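Local coordinates for protein CRISPR-associated endonuclease/helicase Cas3 (Thermus thermophilus HB8, PDB 3SK9) that cuts single-stranded DNA through its metal-dependent N-terminal HD nuclease domain, the part described here, and in full-length form also carries a helicase, serving CRISPR immunity, at residues 64-67 with 68-72; 198-201 with 202-205; 206-209 with 210-213. All blocks are in the same frame, centred on the assembly; numbering follows the deposited sequence.

Contact 1 of 3, residues 64-67 with 68-72; sequences LAWA and AALVG
One face of the W66 indole is covered by L70, while W56 meets the W66 ring system edge-to-face. W66 and L70 are four residues apart on the buried helix 60-71 of the mainly helical HD domain. L70 CG stands 4.0 Å from the centroid of the six-membered ring of W66 and 14° off its normal, a CH-pi contact over the face. The L70 methyl CD1 sits toward the rim and reaches W66 CE2 at 3.5 Å, with the indole nitrogen hardly farther away; CD2 lies above the plane just beyond the CZ2-CH2 rim. With W66 CG anti to the backbone N (chi1 160°) the indole stands out from the helix and leans toward L70; chi2 (-110°) turns its face to it.

The backbone beneath is regular alpha helix: A68 N binds L64 O at 2.8 Å, and A69 N, L70 N and V71 N bond in the same way to A65 O, W66 O and A67 O. A67 and A68 pack on L41 and L38 of helix 26-43. At the last of these turns V71 CG2 rests 3.2 Å from A67 O, directly beside the carbonyl that accepts the V71 N-H.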
ATOM      1  N   LEU A  64     -13.330  -4.125   0.488  1.00 23.30           N
ATOM      2  CA  LEU A  64     -12.352  -3.731   1.506  1.00 21.95           C
ATOM      3  C   LEU A  64     -11.032  -4.519   1.344  1.00 21.51           C
ATOM      4  O   LEU A  64      -9.941  -3.964   1.518  1.00 19.91           O
ATOM      5  CB  LEU A  64     -12.910  -3.890   2.912  1.00 23.03           C
ATOM      6  CG  LEU A  64     -14.260  -3.218   3.202  1.00 29.78           C
ATOM      7  CD1 LEU A  64     -14.601  -3.414   4.700  1.00 30.56           C
ATOM      8  CD2 LEU A  64     -14.323  -1.731   2.815  1.00 31.46           C
ATOM      9  N   ALA A  65     -11.124  -5.800   1.000  1.00 20.98           N
ATOM     10  CA  ALA A  65      -9.927  -6.583   0.735  1.00 26.63           C
ATOM     11  C   ALA A  65      -9.141  -6.043  -0.465  1.00 24.92           C
ATOM     12  O   ALA A  65      -7.912  -5.993  -0.400  1.00 20.25           O
ATOM     13  CB  ALA A  65     -10.281  -8.074   0.524  1.00 25.87           C
ATOM     14  N   TRP A  66      -9.842  -5.704  -1.557  1.00 19.91           N
ATOM     15  CA  TRP A  66      -9.241  -5.035  -2.729  1.00 16.70           C
ATOM     16  C   TRP A  66      -8.502  -3.735  -2.341  1.00 21.77           C
ATOM     17  O   TRP A  66      -7.311  -3.506  -2.694  1.00 19.21           O
ATOM     18  CB  TRP A  66     -10.338  -4.745  -3.772  1.00 19.03           C
ATOM     19  CG  TRP A  66     -10.008  -3.676  -4.780  1.00 21.01           C
ATOM     20  CD1 TRP A  66     -10.576  -2.409  -4.876  1.00 25.10           C
ATOM     21  CD2 TRP A  66      -9.076  -3.774  -5.867  1.00 21.50           C
ATOM     22  NE1 TRP A  66     -10.026  -1.732  -5.930  1.00 27.10           N
ATOM     23  CE2 TRP A  66      -9.095  -2.533  -6.548  1.00 22.38           C
ATOM     24  CE3 TRP A  66      -8.222  -4.782  -6.318  1.00 26.26           C
ATOM     25  CZ2 TRP A  66      -8.305  -2.292  -7.685  1.00 27.09           C
ATOM     26  CZ3 TRP A  66      -7.430  -4.538  -7.449  1.00 24.02           C
ATOM     27  CH2 TRP A  66      -7.469  -3.287  -8.105  1.00 27.56           C
ATOM     28  N   ALA A  67      -9.184  -2.888  -1.578  1.00 20.68           N
ATOM     29  CA  ALA A  67      -8.598  -1.609  -1.193  1.00 15.41           C
ATOM     30  C   ALA A  67      -7.406  -1.809  -0.260  1.00 18.21           C
ATOM     31  O   ALA A  67      -6.379  -1.117  -0.378  1.00 19.28           O
ATOM     32  CB  ALA A  67      -9.668  -0.688  -0.521  1.00 20.50           C
ATOM     33  N   ALA A  68      -7.522  -2.738   0.674  1.00 18.45           N
ATOM     34  CA  ALA A  68      -6.402  -3.014   1.584  1.00 19.34           C
ATOM     35  C   ALA A  68      -5.150  -3.490   0.847  1.00 19.44           C
ATOM     36  O   ALA A  68      -4.041  -3.119   1.195  1.00 18.63           O
ATOM     37  CB  ALA A  68      -6.823  -4.092   2.678  1.00 19.01           C
ATOM     38  N   ALA A  69      -5.336  -4.392  -0.099  1.00 17.36           N
ATOM     39  CA  ALA A  69      -4.210  -4.942  -0.878  1.00 18.84           C
ATOM     40  C   ALA A  69      -3.550  -3.835  -1.720  1.00 19.65           C
ATOM     41  O   ALA A  69      -2.316  -3.759  -1.823  1.00 22.71           O
ATOM     42  CB  ALA A  69      -4.725  -6.020  -1.807  1.00 25.06           C
ATOM     43  N   LEU A  70      -4.366  -2.979  -2.312  1.00 19.72           N
ATOM     44  CA  LEU A  70      -3.817  -1.884  -3.113  1.00 19.90           C
ATOM     45  C   LEU A  70      -2.944  -1.010  -2.228  1.00 19.41           C
ATOM     46  O   LEU A  70      -1.858  -0.582  -2.601  1.00 22.82           O
ATOM     47  CB  LEU A  70      -4.955  -1.012  -3.660  1.00 20.25           C
ATOM     48  CG  LEU A  70      -5.633  -1.313  -4.980  1.00 29.89           C
ATOM     49  CD1 LEU A  70      -6.773  -0.262  -5.174  1.00 27.64           C
ATOM     50  CD2 LEU A  70      -4.604  -1.303  -6.148  1.00 27.71           C
ATOM     51  N   VAL A  71      -3.489  -0.647  -1.070  1.00 17.15           N
ATOM     52  CA  VAL A  71      -2.786   0.253  -0.144  1.00 15.00           C
ATOM     53  C   VAL A  71      -1.475  -0.409   0.333  1.00 16.97           C
ATOM     54  O   VAL A  71      -0.464   0.272   0.628  1.00 16.95           O
ATOM     55  CB  VAL A  71      -3.727   0.538   1.034  1.00 22.25           C
ATOM     56  CG1 VAL A  71      -2.975   0.996   2.249  1.00 28.90           C
ATOM     57  CG2 VAL A  71      -4.829   1.583   0.547  1.00 24.88           C
ATOM     58  N   GLY A  72      -1.500  -1.723   0.428  1.00 19.72           N
ATOM     59  CA  GLY A  72      -0.260  -2.424   0.781  1.00 22.85           C
ATOM     60  C   GLY A  72       0.889  -2.173  -0.204  1.00 22.57           C
ATOM     61  O   GLY A  72       2.055  -2.462   0.109  1.00 24.52           O
TER

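Contact 2 of 3, residues 198-201 with 202-205; sequences AVLR and VMAL
L200 and M203 meet along one side of the helix through their ends, L200 CD2 and M203 CE lying 4.3 Å apart, a loose apolar touch. M203 leaves with CG anti to its backbone N (chi1 -173°) and then bends at chi2 and chi3, a course that brings the methyl back toward the preceding turn, 4.1 Å from L200 O. Most of the remaining contact is between side chains and backbone carbonyls: M203 CB lies 3.4 Å from L200 O, and V202 CG2 is 3.6 Å from A198 O.

These positions are set by four successive i to i+4 hydrogen bonds. M203 N to V199 O is the shortest at 2.9 Å; A204 N to L200 O is the straightest, with an N-H...O angle of 170°. V202 N to A198 O is stretched to 3.3 Å, whereas L205 N to R201 O closes the series at 3.1 Å.

Farther out, the helix is hemmed in by different elements. V199 and V202 pack on helix 129-138, and L200 and M203 share F258 as a neighbour. R201 extends from the helix and bends at chi3. Its NE forms a salt bridge with D55 OD2 while NH1 donates to F258 O, so the guanidinium ties helix 46-56 to the turn between strands 253-257 and 260-264. This is a regular, largely buried alpha helix of the HD fold, the one that farther along carries D210 of the divalent-metal site.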
ATOM      1  N   ALA A 198     -13.272   7.819  -5.514  1.00 18.05           N
ATOM      2  CA  ALA A 198     -12.824   6.484  -5.174  1.00 19.29           C
ATOM      3  C   ALA A 198     -11.307   6.472  -5.091  1.00 18.21           C
ATOM      4  O   ALA A 198     -10.728   5.831  -4.228  1.00 16.86           O
ATOM      5  CB  ALA A 198     -13.279   5.505  -6.235  1.00 19.86           C
ATOM      6  N   VAL A 199     -10.673   7.138  -6.029  1.00 15.35           N
ATOM      7  CA  VAL A 199      -9.210   7.147  -6.057  1.00 16.30           C
ATOM      8  C   VAL A 199      -8.648   7.944  -4.890  1.00 15.12           C
ATOM      9  O   VAL A 199      -7.675   7.538  -4.266  1.00 18.56           O
ATOM     10  CB  VAL A 199      -8.759   7.772  -7.403  1.00 26.42           C
ATOM     11  CG1 VAL A 199      -7.220   7.955  -7.486  1.00 22.61           C
ATOM     12  CG2 VAL A 199      -9.286   6.902  -8.513  1.00 18.09           C
ATOM     13  N   LEU A 200      -9.273   9.070  -4.593  1.00 14.31           N
ATOM     14  CA  LEU A 200      -8.832   9.923  -3.478  1.00 15.88           C
ATOM     15  C   LEU A 200      -9.059   9.166  -2.136  1.00 18.72           C
ATOM     16  O   LEU A 200      -8.301   9.355  -1.170  1.00 15.28           O
ATOM     17  CB  LEU A 200      -9.618  11.247  -3.503  1.00 19.22           C
ATOM     18  CG  LEU A 200      -9.189  12.151  -4.717  1.00 21.03           C
ATOM     19  CD1 LEU A 200     -10.229  13.301  -4.986  1.00 22.52           C
ATOM     20  CD2 LEU A 200      -7.737  12.677  -4.492  1.00 21.94           C
ATOM     21  N   ARG A 201     -10.137   8.390  -2.050  1.00 15.12           N
ATOM     22  CA  ARG A 201     -10.353   7.594  -0.834  1.00 17.85           C
ATOM     23  C   ARG A 201      -9.164   6.642  -0.618  1.00 21.94           C
ATOM     24  O   ARG A 201      -8.700   6.476   0.518  1.00 18.50           O
ATOM     25  CB  ARG A 201     -11.696   6.819  -0.887  1.00 17.56           C
ATOM     26  CG  ARG A 201     -12.851   7.614  -0.299  1.00 14.62           C
ATOM     27  CD  ARG A 201     -14.164   6.787  -0.265  1.00 16.09           C
ATOM     28  NE  ARG A 201     -14.877   6.720  -1.542  1.00 18.45           N
ATOM     29  CZ  ARG A 201     -15.610   7.725  -2.020  1.00 18.95           C
ATOM     30  NH1 ARG A 201     -15.699   8.861  -1.340  1.00 19.26           N
ATOM     31  NH2 ARG A 201     -16.288   7.590  -3.139  1.00 20.62           N
ATOM     32  N   VAL A 202      -8.684   6.000  -1.684  1.00 15.80           N
ATOM     33  CA  VAL A 202      -7.523   5.106  -1.546  1.00 18.39           C
ATOM     34  C   VAL A 202      -6.249   5.880  -1.200  1.00 18.78           C
ATOM     35  O   VAL A 202      -5.398   5.412  -0.401  1.00 17.05           O
ATOM     36  CB  VAL A 202      -7.327   4.283  -2.838  1.00 19.76           C
ATOM     37  CG1 VAL A 202      -5.924   3.608  -2.880  1.00 21.64           C
ATOM     38  CG2 VAL A 202      -8.488   3.246  -2.987  1.00 19.30           C
ATOM     39  N   MET A 203      -6.083   7.048  -1.832  1.00 17.82           N
ATOM     40  CA  MET A 203      -4.947   7.914  -1.533  1.00 19.41           C
ATOM     41  C   MET A 203      -4.818   8.214  -0.044  1.00 16.97           C
ATOM     42  O   MET A 203      -3.750   8.025   0.538  1.00 17.62           O
ATOM     43  CB  MET A 203      -5.098   9.232  -2.310  1.00 16.38           C
ATOM     44  CG  MET A 203      -3.892  10.166  -2.220  1.00 22.08           C
ATOM     45  SD  MET A 203      -3.847  11.146  -0.698  1.00 25.17           S
ATOM     46  CE  MET A 203      -5.338  12.125  -0.909  1.00 23.45           C
ATOM     47  N   ALA A 204      -5.910   8.728   0.545  1.00 15.46           N
ATOM     48  CA  ALA A 204      -5.886   9.133   1.959  1.00 18.00           C
ATOM     49  C   ALA A 204      -5.673   7.888   2.843  1.00 17.52           C
ATOM     50  O   ALA A 204      -4.964   7.935   3.862  1.00 17.06           O
ATOM     51  CB  ALA A 204      -7.215   9.844   2.310  1.00 16.81           C
ATOM     52  N   LEU A 205      -6.305   6.777   2.463  1.00 14.55           N
ATOM     53  CA  LEU A 205      -6.188   5.558   3.284  1.00 17.73           C
ATOM     54  C   LEU A 205      -4.742   5.090   3.278  1.00 21.50           C
ATOM     55  O   LEU A 205      -4.211   4.701   4.320  1.00 17.82           O
ATOM     56  CB  LEU A 205      -7.094   4.451   2.735  1.00 15.11           C
ATOM     57  CG  LEU A 205      -7.054   3.107   3.496  1.00 14.93           C
ATOM     58  CD1 LEU A 205      -7.536   3.276   4.919  1.00 19.17           C
ATOM     59  CD2 LEU A 205      -7.939   2.055   2.704  1.00 15.83           C
TER

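Contact 3 of 3, residues 206-209 with 210-213; sequences ASFA and DWVA
V212 covers a face of the F208 ring, while F208 CE1 meets the edge of the W211 indole. V212 CG2 lies over the phenyl ring, 3.9 Å from its centroid and 18° off the normal, in a CH-pi contact displaced toward the rim, where F208 CZ is its nearest ring atom at 3.7 Å. The neighbouring F208 CE1 lies near the indole plane and approaches W211 CZ3 at 4.1 Å. F208 and W211 both have CG anti to the backbone N (chi1 177° and 176°), which sends both rings outward from the helix on the same side. V212 CG2, beside its own backbone N, is also 3.4 Å from F208 O, the carbonyl that accepts the V212 N-H in a nearly straight 3.0 Å bond.

D210 projects from a different side of the helix. Its CB packs 3.3 Å from A206 O, which receives the D210 N-H, and its carboxylate leads away to the divalent-metal site: OD1 is hydrogen-bonded to H29 NE2 and comes close to OD2 of D75, another residue of the metal site.

F208 and W211 pack on helix 230-246, with F208 also meeting F262 of strand 260-264. V212 lies between helices 230-246 and 26-43, A209 and A213 are also on helix 26-43, and A206 and A209 adjoin V71 of helix 60-71.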
ATOM      1  N   ALA A 206      -4.101   5.121   2.105  1.00 16.50           N
ATOM      2  CA  ALA A 206      -2.713   4.642   1.997  1.00 18.10           C
ATOM      3  C   ALA A 206      -1.759   5.548   2.776  1.00 21.93           C
ATOM      4  O   ALA A 206      -0.863   5.042   3.458  1.00 18.69           O
ATOM      5  CB  ALA A 206      -2.271   4.507   0.552  1.00 19.18           C
ATOM      6  N   SER A 207      -1.988   6.866   2.724  1.00 19.74           N
ATOM      7  CA  SER A 207      -1.199   7.804   3.509  1.00 18.47           C
ATOM      8  C   SER A 207      -1.246   7.495   5.039  1.00 22.56           C
ATOM      9  O   SER A 207      -0.209   7.385   5.746  1.00 20.02           O
ATOM     10  CB  SER A 207      -1.665   9.223   3.242  1.00 24.84           C
ATOM     11  OG  SER A 207      -1.076  10.099   4.150  1.00 26.92           O
ATOM     12  N   PHE A 208      -2.442   7.322   5.540  1.00 15.56           N
ATOM     13  CA  PHE A 208      -2.607   6.936   6.944  1.00 19.36           C
ATOM     14  C   PHE A 208      -2.044   5.539   7.260  1.00 16.89           C
ATOM     15  O   PHE A 208      -1.317   5.352   8.244  1.00 18.42           O
ATOM     16  CB  PHE A 208      -4.084   6.996   7.326  1.00 16.12           C
ATOM     17  CG  PHE A 208      -4.368   6.555   8.741  1.00 18.12           C
ATOM     18  CD1 PHE A 208      -4.069   7.393   9.819  1.00 20.56           C
ATOM     19  CD2 PHE A 208      -4.971   5.317   8.995  1.00 22.15           C
ATOM     20  CE1 PHE A 208      -4.357   7.005  11.147  1.00 23.84           C
ATOM     21  CE2 PHE A 208      -5.253   4.906  10.346  1.00 19.11           C
ATOM     22  CZ  PHE A 208      -4.953   5.773  11.398  1.00 20.65           C
ATOM     23  N   ALA A 209      -2.386   4.539   6.464  1.00 14.42           N
ATOM     24  CA  ALA A 209      -1.946   3.165   6.831  1.00 16.50           C
ATOM     25  C   ALA A 209      -0.442   3.012   6.764  1.00 16.89           C
ATOM     26  O   ALA A 209       0.159   2.311   7.596  1.00 17.00           O
ATOM     27  CB  ALA A 209      -2.646   2.101   5.911  1.00 16.61           C
ATOM     28  N   ASP A 210       0.187   3.625   5.774  1.00 17.81           N
ATOM     29  CA  ASP A 210       1.669   3.536   5.652  1.00 16.87           C
ATOM     30  C   ASP A 210       2.321   4.205   6.877  1.00 17.34           C
ATOM     31  O   ASP A 210       3.295   3.678   7.440  1.00 19.71           O
ATOM     32  CB  ASP A 210       2.179   4.230   4.376  1.00 21.27           C
ATOM     33  CG  ASP A 210       3.723   4.184   4.262  1.00 37.66           C
ATOM     34  OD1 ASP A 210       4.260   3.102   3.975  1.00 30.64           O
ATOM     35  OD2 ASP A 210       4.383   5.221   4.490  1.00 32.91           O
ATOM     36  N   TRP A 211       1.764   5.334   7.286  1.00 17.39           N
ATOM     37  CA  TRP A 211       2.254   6.034   8.494  1.00 17.30           C
ATOM     38  C   TRP A 211       2.174   5.128   9.731  1.00 18.21           C
ATOM     39  O   TRP A 211       3.179   4.954  10.451  1.00 16.76           O
ATOM     40  CB  TRP A 211       1.459   7.305   8.715  1.00 15.52           C
ATOM     41  CG  TRP A 211       1.837   8.019   9.982  1.00 15.82           C
ATOM     42  CD1 TRP A 211       2.999   8.702  10.207  1.00 19.58           C
ATOM     43  CD2 TRP A 211       1.047   8.167  11.134  1.00 17.88           C
ATOM     44  NE1 TRP A 211       2.987   9.242  11.453  1.00 20.96           N
ATOM     45  CE2 TRP A 211       1.792   8.950  12.048  1.00 20.25           C
ATOM     46  CE3 TRP A 211      -0.249   7.739  11.489  1.00 19.42           C
ATOM     47  CZ2 TRP A 211       1.307   9.301  13.295  1.00 21.64           C
ATOM     48  CZ3 TRP A 211      -0.730   8.068  12.733  1.00 28.72           C
ATOM     49  CH2 TRP A 211       0.051   8.839  13.640  1.00 23.53           C
ATOM     50  N   VAL A 212       0.997   4.558   9.991  1.00 15.81           N
ATOM     51  CA  VAL A 212       0.826   3.679  11.183  1.00 17.22           C
ATOM     52  C   VAL A 212       1.869   2.540  11.089  1.00 19.95           C
ATOM     53  O   VAL A 212       2.632   2.295  12.035  1.00 21.20           O
ATOM     54  CB  VAL A 212      -0.569   3.054  11.235  1.00 16.68           C
ATOM     55  CG1 VAL A 212      -0.686   2.026  12.394  1.00 16.26           C
ATOM     56  CG2 VAL A 212      -1.603   4.117  11.441  1.00 17.90           C
ATOM     57  N   ALA A 213       1.901   1.855   9.949  1.00 17.96           N
ATOM     58  CA  ALA A 213       2.755   0.643   9.803  1.00 19.97           C
ATOM     59  C   ALA A 213       4.242   0.949   9.852  1.00 19.91           C
ATOM     60  O   ALA A 213       5.072   0.078  10.197  1.00 22.58           O
ATOM     61  CB  ALA A 213       2.395  -0.096   8.504  1.00 16.13           C
TER

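Contacts 2 and 3 are successive lengths of helix 196-213, with centres 12 Å apart, and contact 1 belongs to helix 60-71, which packs against it. V71 is the shared element: its CG2 reaches L205 CD2 of contact 2 at 3.8 Å, and its CG1 lies 3.8 Å from A209 CB and 3.7 Å from A206 CA of contact 3. The metal site lies near this junction. Contact 3 supplies D210, whose side chain is about 3 Å from those of H29 and D75, while the V71 side chain is about 6 Å from those of H74 and D210. Contact 2 stands farther back, M203 being about 8 Å from H74 between side chains.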